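Local atomic coordinates of kirola (Actinidia deliciosa, PDB entry 4IGX), a protein that is of unsettled function but, as a major latex protein of the Bet v 1 family and a kiwifruit allergen, probably binds small hydrophobic ligands in an internal cavity. Residues E12-G17 and D143-H148; S82-I87 and I100-V105. All coordinates share one frame; numbering follows the deposited sequence.

Contact 1: residues E12-G17 and D143-H148; sequences EILSDG and DIETYH
Glu145 reaches out from the C-terminal helix of this Bet v 1-type fold and meets the backbone of Leu14 in the turn between strand 5-12 and helix 17-25, an example of a carboxylate tying a loop to a helix. Its CG stands anti to the backbone N (chi1 -170°) and the chain runs extended beyond it, which carries the carboxylate across the gap. There Leu14 N donates to Glu145 OE1 at 2.6 Å, with 148° at the hydrogen, and approaches from above the carboxylate plane, 41° out of it. The same oxygen lies against the side chain of Leu14, with CB and CG each 3.2 Å from Glu145 OE1, while Ile13 CB stands 4.2 Å from Glu145 CD. Nearer the helix backbone, Ser15 sets its OG 3.7 Å from both CA and CG of Glu145, so the hydroxyl rests along the base of the glutamate chain. This part, with Ile13, Ser15 and Glu145, is buried.

Packing thins toward the end of the helix, where Ser15 CB meets His148 CB at 4.2 Å and the imidazole turns to Val19 and Ile23 of helix 17-25. On the other border Leu14, whose side chain lies against the carboxylate oxygen, is exposed and forms the solvent side of the contact. Beyond the turn, Asp16 caps helix 17-25 through OD2, and Asn112 grips the carbonyl of Ile13. Across these two segments the chemistry amounts to one side-chain-to-backbone bond, with van der Waals contacts around it, and the N-H of Leu14 would be expected to stabilise the charged form of Glu145.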
ATOM      1  N   GLU A  12      -9.236  10.264   6.340  1.00 64.68           N
ATOM      2  CA  GLU A  12      -9.534  10.144   7.767  1.00 68.34           C
ATOM      3  C   GLU A  12     -10.004   8.704   7.991  1.00 66.96           C
ATOM      4  O   GLU A  12     -10.722   8.135   7.156  1.00 66.02           O
ATOM      5  CB  GLU A  12     -10.618  11.132   8.158  1.00 74.77           C
ATOM      6  CG  GLU A  12     -10.954  11.212   9.677  1.00 83.34           C
ATOM      7  CD  GLU A  12     -10.273  12.380  10.395  1.00 89.79           C
ATOM      8  OE1 GLU A  12      -9.128  12.711  10.006  1.00 89.49           O
ATOM      9  OE2 GLU A  12     -10.880  12.965  11.345  1.00100.09           O
ATOM     10  N   ILE A  13      -9.538   8.086   9.072  1.00 66.65           N
ATOM     11  CA  ILE A  13     -10.019   6.775   9.444  1.00 66.05           C
ATOM     12  C   ILE A  13     -10.638   6.937  10.844  1.00 71.61           C
ATOM     13  O   ILE A  13     -10.166   7.734  11.640  1.00 74.67           O
ATOM     14  CB  ILE A  13      -8.913   5.714   9.443  1.00 61.90           C
ATOM     15  CG1 ILE A  13      -7.711   6.155  10.300  1.00 63.58           C
ATOM     16  CG2 ILE A  13      -8.444   5.374   7.980  1.00 57.72           C
ATOM     17  CD1 ILE A  13      -6.933   4.967  10.921  1.00 61.78           C
ATOM     18  N   LEU A  14     -11.702   6.197  11.123  1.00 73.68           N
ATOM     19  CA  LEU A  14     -12.388   6.287  12.410  1.00 80.65           C
ATOM     20  C   LEU A  14     -11.950   5.196  13.373  1.00 81.13           C
ATOM     21  O   LEU A  14     -12.255   5.270  14.532  1.00 86.68           O
ATOM     22  CB  LEU A  14     -13.898   6.223  12.208  1.00 84.21           C
ATOM     23  CG  LEU A  14     -14.420   7.322  11.291  1.00 85.03           C
ATOM     24  CD1 LEU A  14     -15.907   7.123  11.012  1.00 90.25           C
ATOM     25  CD2 LEU A  14     -14.120   8.707  11.885  1.00 88.78           C
ATOM     26  N   SER A  15     -11.229   4.191  12.885  1.00 76.49           N
ATOM     27  CA  SER A  15     -10.718   3.132  13.749  1.00 77.32           C
ATOM     28  C   SER A  15      -9.368   3.554  14.353  1.00 77.17           C
ATOM     29  O   SER A  15      -8.873   4.653  14.102  1.00 76.24           O
ATOM     30  CB  SER A  15     -10.580   1.840  12.937  1.00 72.96           C
ATOM     31  OG  SER A  15      -9.677   2.019  11.848  1.00 68.10           O
ATOM     32  N   ASP A  16      -8.764   2.667  15.127  1.00 78.57           N
ATOM     33  CA  ASP A  16      -7.506   2.965  15.803  1.00 79.82           C
ATOM     34  C   ASP A  16      -6.326   2.941  14.819  1.00 73.83           C
ATOM     35  O   ASP A  16      -6.081   1.944  14.129  1.00 69.55           O
ATOM     36  CB  ASP A  16      -7.296   1.972  16.951  1.00 84.37           C
ATOM     37  CG  ASP A  16      -6.210   2.396  17.873  1.00 88.58           C
ATOM     38  OD1 ASP A  16      -6.487   2.657  19.057  1.00 97.65           O
ATOM     39  OD2 ASP A  16      -5.072   2.507  17.394  1.00 86.85           O
ATOM     40  N   GLY A  17      -5.609   4.060  14.758  1.00 73.62           N
ATOM     41  CA  GLY A  17      -4.532   4.246  13.782  1.00 68.65           C
ATOM     42  C   GLY A  17      -3.342   3.354  14.057  1.00 67.92           C
ATOM     43  O   GLY A  17      -2.685   2.865  13.133  1.00 63.51           O
ATOM     44  N   ASP A 143     -11.924  -0.591   3.833  1.00 52.59           N
ATOM     45  CA  ASP A 143     -12.288  -1.962   4.154  1.00 54.02           C
ATOM     46  C   ASP A 143     -11.696  -2.282   5.533  1.00 53.57           C
ATOM     47  O   ASP A 143     -12.368  -2.836   6.391  1.00 55.44           O
ATOM     48  CB  ASP A 143     -11.729  -2.947   3.113  1.00 54.12           C
ATOM     49  CG  ASP A 143     -12.479  -2.914   1.770  1.00 57.33           C
ATOM     50  OD1 ASP A 143     -13.602  -2.378   1.645  1.00 60.45           O
ATOM     51  OD2 ASP A 143     -11.929  -3.465   0.792  1.00 62.90           O
ATOM     52  N   ILE A 144     -10.438  -1.886   5.732  1.00 52.06           N
ATOM     53  CA  ILE A 144      -9.686  -2.190   6.934  1.00 51.78           C
ATOM     54  C   ILE A 144     -10.344  -1.492   8.129  1.00 54.11           C
ATOM     55  O   ILE A 144     -10.589  -2.098   9.157  1.00 55.11           O
ATOM     56  CB  ILE A 144      -8.216  -1.773   6.746  1.00 49.96           C
ATOM     57  CG1 ILE A 144      -7.538  -2.699   5.732  1.00 49.76           C
ATOM     58  CG2 ILE A 144      -7.435  -1.806   8.042  1.00 48.92           C
ATOM     59  CD1 ILE A 144      -6.068  -2.398   5.503  1.00 47.67           C
ATOM     60  N   GLU A 145     -10.659  -0.223   7.942  1.00 55.52           N
ATOM     61  CA  GLU A 145     -11.348   0.579   8.927  1.00 59.20           C
ATOM     62  C   GLU A 145     -12.633  -0.119   9.334  1.00 62.10           C
ATOM     63  O   GLU A 145     -12.801  -0.446  10.507  1.00 63.75           O
ATOM     64  CB  GLU A 145     -11.644   1.957   8.317  1.00 60.63           C
ATOM     65  CG  GLU A 145     -12.148   3.033   9.267  1.00 64.69           C
ATOM     66  CD  GLU A 145     -12.726   4.268   8.529  1.00 69.14           C
ATOM     67  OE1 GLU A 145     -13.169   5.232   9.200  1.00 72.62           O
ATOM     68  OE2 GLU A 145     -12.753   4.279   7.277  1.00 69.62           O
ATOM     69  N   THR A 146     -13.526  -0.382   8.367  1.00 62.92           N
ATOM     70  CA  THR A 146     -14.825  -0.970   8.694  1.00 66.26           C
ATOM     71  C   THR A 146     -14.664  -2.348   9.317  1.00 66.44           C
ATOM     72  O   THR A 146     -15.355  -2.674  10.259  1.00 69.52           O
ATOM     73  CB  THR A 146     -15.803  -1.040   7.473  1.00 67.82           C
ATOM     74  OG1 THR A 146     -15.121  -1.603   6.348  1.00 66.55           O
ATOM     75  CG2 THR A 146     -16.297   0.348   7.096  1.00 69.44           C
ATOM     76  N   TYR A 147     -13.720  -3.137   8.821  1.00 65.08           N
ATOM     77  CA  TYR A 147     -13.405  -4.446   9.410  1.00 66.26           C
ATOM     78  C   TYR A 147     -13.126  -4.331  10.909  1.00 68.47           C
ATOM     79  O   TYR A 147     -13.583  -5.140  11.688  1.00 70.30           O
ATOM     80  CB  TYR A 147     -12.210  -5.058   8.678  1.00 64.82           C
ATOM     81  CG  TYR A 147     -11.642  -6.345   9.263  1.00 65.56           C
ATOM     82  CD1 TYR A 147     -10.863  -6.315  10.415  1.00 64.35           C
ATOM     83  CD2 TYR A 147     -11.839  -7.577   8.633  1.00 66.31           C
ATOM     84  CE1 TYR A 147     -10.319  -7.460  10.955  1.00 66.17           C
ATOM     85  CE2 TYR A 147     -11.282  -8.750   9.174  1.00 69.49           C
ATOM     86  CZ  TYR A 147     -10.521  -8.667  10.333  1.00 68.56           C
ATOM     87  OH  TYR A 147      -9.953  -9.765  10.897  1.00 72.14           O
ATOM     88  N   HIS A 148     -12.432  -3.293  11.309  1.00 68.84           N
ATOM     89  CA  HIS A 148     -12.071  -3.094  12.684  1.00 71.94           C
ATOM     90  C   HIS A 148     -13.116  -2.317  13.477  1.00 75.27           C
ATOM     91  O   HIS A 148     -12.987  -2.202  14.647  1.00 78.60           O
ATOM     92  CB  HIS A 148     -10.699  -2.405  12.770  1.00 70.96           C
ATOM     93  CG  HIS A 148      -9.560  -3.293  12.396  1.00 69.77           C
ATOM     94  ND1 HIS A 148      -9.047  -4.233  13.247  1.00 74.76           N
ATOM     95  CD2 HIS A 148      -8.875  -3.422  11.240  1.00 67.84           C
ATOM     96  CE1 HIS A 148      -8.092  -4.900  12.634  1.00 72.43           C
ATOM     97  NE2 HIS A 148      -7.967  -4.421  11.417  1.00 70.89           N
TER

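Contact 2: residues S82-I87 and I100-V105; sequences SVTFKI and IIIVQV
Val83 and Val103 form a hydrogen-bonded pair in an antiparallel beta hairpin, two neighbouring strands of the curved sheet that wraps the long C-terminal helix in the Bet v 1 fold. Each donates to the other, Val83 N to Val103 O at 3.0 Å and Val103 N to Val83 O at 2.9 Å. The pattern returns with Phe85 N to Ile101 O and Ile101 N to Phe85 O, each 2.8 Å, and the short strand axes run at 164° to one another. The non-hydrogen-bonded pairs alternate with them: Thr84 with Ile102 lies between, Ser82 with Gln104 and Lys86 with Ile100 beyond, and there alpha carbons lend weaker C-H...O contacts.

The side chains alternate between two faces. On one, Val83, Phe85, Ile101 and Val103 build an apolar layer, joined by the tip of Ile87, whose CD1 lies 3.6 Å from Ile101 CD1; Ile101 and Val103 also touch Trp116 of strand 113-122. Phe85 can be followed outward: CB lies near the carbonyl oxygen of Ile101, CD2 brings the ring edge to that same oxygen, and CE2 reaches Val103 CG2 at 4.1 Å. CG stands beside its own backbone N (chi1 -59°), which leans the ring toward the Val83 end of the strand.

The other face is partly exposed and mixed. Thr84 runs alongside Ile102, its OG1 3.7 Å from Ile102 CG1, while the Gln104 chain kinks past CG and gives its NE2 to Thr80 O. Thr84 CG2 also touches Ile100 CG2. At the Lys86 end the aliphatic stem is used, for Ile100 CD1 rests 3.5 Å from both CB and CG of Lys86.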
ATOM      1  N   SER A  82       5.285   5.052   9.393  1.00 49.64           N
ATOM      2  CA  SER A  82       5.368   5.001   7.946  1.00 47.41           C
ATOM      3  C   SER A  82       5.979   3.676   7.483  1.00 44.81           C
ATOM      4  O   SER A  82       6.868   3.140   8.131  1.00 44.64           O
ATOM      5  CB  SER A  82       6.211   6.197   7.491  1.00 48.94           C
ATOM      6  OG  SER A  82       6.627   6.092   6.145  1.00 51.36           O
ATOM      7  N   VAL A  83       5.483   3.149   6.363  1.00 43.16           N
ATOM      8  CA  VAL A  83       6.120   2.029   5.660  1.00 41.56           C
ATOM      9  C   VAL A  83       6.208   2.335   4.167  1.00 40.67           C
ATOM     10  O   VAL A  83       5.284   2.882   3.596  1.00 41.31           O
ATOM     11  CB  VAL A  83       5.342   0.683   5.843  1.00 41.10           C
ATOM     12  CG1 VAL A  83       6.154  -0.511   5.213  1.00 40.43           C
ATOM     13  CG2 VAL A  83       5.038   0.412   7.295  1.00 40.65           C
ATOM     14  N   THR A  84       7.319   1.946   3.553  1.00 40.79           N
ATOM     15  CA  THR A  84       7.636   2.214   2.163  1.00 40.77           C
ATOM     16  C   THR A  84       7.885   0.898   1.398  1.00 40.61           C
ATOM     17  O   THR A  84       8.768   0.116   1.750  1.00 41.75           O
ATOM     18  CB  THR A  84       8.908   3.083   2.048  1.00 42.42           C
ATOM     19  OG1 THR A  84       8.734   4.274   2.816  1.00 44.04           O
ATOM     20  CG2 THR A  84       9.183   3.460   0.628  1.00 40.47           C
ATOM     21  N   PHE A  85       7.080   0.690   0.367  1.00 39.91           N
ATOM     22  CA  PHE A  85       7.137  -0.435  -0.520  1.00 40.16           C
ATOM     23  C   PHE A  85       7.623   0.021  -1.882  1.00 41.47           C
ATOM     24  O   PHE A  85       7.114   1.024  -2.405  1.00 40.90           O
ATOM     25  CB  PHE A  85       5.730  -0.981  -0.731  1.00 39.58           C
ATOM     26  CG  PHE A  85       5.074  -1.415   0.517  1.00 39.89           C
ATOM     27  CD1 PHE A  85       5.326  -2.672   1.028  1.00 40.62           C
ATOM     28  CD2 PHE A  85       4.218  -0.558   1.205  1.00 40.39           C
ATOM     29  CE1 PHE A  85       4.713  -3.075   2.181  1.00 41.31           C
ATOM     30  CE2 PHE A  85       3.623  -0.955   2.376  1.00 40.21           C
ATOM     31  CZ  PHE A  85       3.868  -2.223   2.854  1.00 40.97           C
ATOM     32  N   LYS A  86       8.564  -0.718  -2.474  1.00 42.27           N
ATOM     33  CA  LYS A  86       8.957  -0.466  -3.843  1.00 44.00           C
ATOM     34  C   LYS A  86       8.504  -1.616  -4.727  1.00 44.61           C
ATOM     35  O   LYS A  86       8.823  -2.753  -4.441  1.00 45.27           O
ATOM     36  CB  LYS A  86      10.467  -0.347  -3.938  1.00 46.50           C
ATOM     37  CG  LYS A  86      11.021  -0.238  -5.355  1.00 49.78           C
ATOM     38  CD  LYS A  86      12.498  -0.048  -5.285  1.00 54.45           C
ATOM     39  CE  LYS A  86      13.148  -0.219  -6.598  1.00 57.70           C
ATOM     40  NZ  LYS A  86      14.611   0.021  -6.403  1.00 63.09           N
ATOM     41  N   ILE A  87       7.825  -1.316  -5.828  1.00 44.98           N
ATOM     42  CA  ILE A  87       7.316  -2.359  -6.702  1.00 46.05           C
ATOM     43  C   ILE A  87       8.413  -2.733  -7.683  1.00 48.32           C
ATOM     44  O   ILE A  87       8.915  -1.892  -8.395  1.00 49.29           O
ATOM     45  CB  ILE A  87       6.072  -1.911  -7.500  1.00 46.10           C
ATOM     46  CG1 ILE A  87       4.854  -1.653  -6.582  1.00 44.97           C
ATOM     47  CG2 ILE A  87       5.676  -3.004  -8.447  1.00 46.51           C
ATOM     48  CD1 ILE A  87       4.887  -0.442  -5.787  1.00 45.88           C
ATOM     49  N   ILE A 100       6.967   3.727  -6.141  1.00 45.97           N
ATOM     50  CA  ILE A 100       7.154   3.659  -4.676  1.00 44.70           C
ATOM     51  C   ILE A 100       5.873   4.028  -3.950  1.00 42.56           C
ATOM     52  O   ILE A 100       5.299   5.055  -4.226  1.00 44.06           O
ATOM     53  CB  ILE A 100       8.239   4.646  -4.222  1.00 46.50           C
ATOM     54  CG1 ILE A 100       9.577   4.330  -4.918  1.00 50.11           C
ATOM     55  CG2 ILE A 100       8.359   4.676  -2.701  1.00 45.13           C
ATOM     56  CD1 ILE A 100      10.214   3.060  -4.432  1.00 50.62           C
ATOM     57  N   ILE A 101       5.452   3.198  -3.014  1.00 40.36           N
ATOM     58  CA  ILE A 101       4.242   3.444  -2.254  1.00 39.79           C
ATOM     59  C   ILE A 101       4.651   3.600  -0.817  1.00 39.48           C
ATOM     60  O   ILE A 101       5.326   2.728  -0.234  1.00 38.00           O
ATOM     61  CB  ILE A 101       3.189   2.318  -2.374  1.00 39.05           C
ATOM     62  CG1 ILE A 101       2.825   2.100  -3.843  1.00 40.67           C
ATOM     63  CG2 ILE A 101       1.945   2.681  -1.541  1.00 37.25           C
ATOM     64  CD1 ILE A 101       1.967   0.927  -4.108  1.00 42.44           C
ATOM     65  N   ILE A 102       4.289   4.742  -0.260  1.00 40.67           N
ATOM     66  CA  ILE A 102       4.515   5.004   1.147  1.00 41.97           C
ATOM     67  C   ILE A 102       3.143   5.109   1.789  1.00 42.64           C
ATOM     68  O   ILE A 102       2.260   5.786   1.249  1.00 43.45           O
ATOM     69  CB  ILE A 102       5.285   6.324   1.318  1.00 44.45           C
ATOM     70  CG1 ILE A 102       6.585   6.259   0.513  1.00 44.27           C
ATOM     71  CG2 ILE A 102       5.546   6.647   2.795  1.00 44.92           C
ATOM     72  CD1 ILE A 102       7.257   7.592   0.403  1.00 47.39           C
ATOM     73  N   VAL A 103       2.948   4.420   2.915  1.00 42.73           N
ATOM     74  CA  VAL A 103       1.722   4.559   3.719  1.00 43.23           C
ATOM     75  C   VAL A 103       2.113   5.163   5.037  1.00 44.84           C
ATOM     76  O   VAL A 103       3.086   4.712   5.620  1.00 44.40           O
ATOM     77  CB  VAL A 103       1.091   3.183   4.004  1.00 42.87           C
ATOM     78  CG1 VAL A 103      -0.302   3.334   4.536  1.00 43.23           C
ATOM     79  CG2 VAL A 103       1.107   2.311   2.725  1.00 43.98           C
ATOM     80  N   GLN A 104       1.354   6.143   5.541  1.00 47.11           N
ATOM     81  CA  GLN A 104       1.755   6.876   6.742  1.00 49.16           C
ATOM     82  C   GLN A 104       0.537   7.097   7.616  1.00 51.12           C
ATOM     83  O   GLN A 104      -0.468   7.610   7.157  1.00 51.56           O
ATOM     84  CB  GLN A 104       2.362   8.232   6.341  1.00 51.48           C
ATOM     85  CG  GLN A 104       3.115   9.033   7.410  1.00 55.99           C
ATOM     86  CD  GLN A 104       2.223   9.887   8.321  1.00 64.80           C
ATOM     87  OE1 GLN A 104       1.256  10.560   7.867  1.00 69.95           O
ATOM     88  NE2 GLN A 104       2.545   9.877   9.619  1.00 66.63           N
ATOM     89  N   VAL A 105       0.635   6.737   8.888  1.00 52.30           N
ATOM     90  CA  VAL A 105      -0.470   6.918   9.800  1.00 55.12           C
ATOM     91  C   VAL A 105      -0.209   8.015  10.805  1.00 59.11           C
ATOM     92  O   VAL A 105       0.692   7.910  11.616  1.00 59.25           O
ATOM     93  CB  VAL A 105      -0.767   5.620  10.534  1.00 54.90           C
ATOM     94  CG1 VAL A 105      -2.126   5.687  11.130  1.00 54.47           C
ATOM     95  CG2 VAL A 105      -0.637   4.445   9.564  1.00 51.46           C
TER

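Overall arrangement
Contact 1 and contact 2 join different layers of one domain: the first fixes the turn before helix 17-25 to the end of helix 131-148, the second pairs strands within the sheet that curves around that helix. Their centres lie about 18 Å apart, yet the two meet where Gly17 O packs at 3.5 Å against Val105 CG1, and Val105 also touches Phe20 and Tyr21 of helix 17-25. That helix thus bridges the sheet and the helix end. In relatives of this fold the space between sheet and long helix holds ligands; the apolar face of contact 2, with Phe85 and Ile101, is consistent with a lining of that kind.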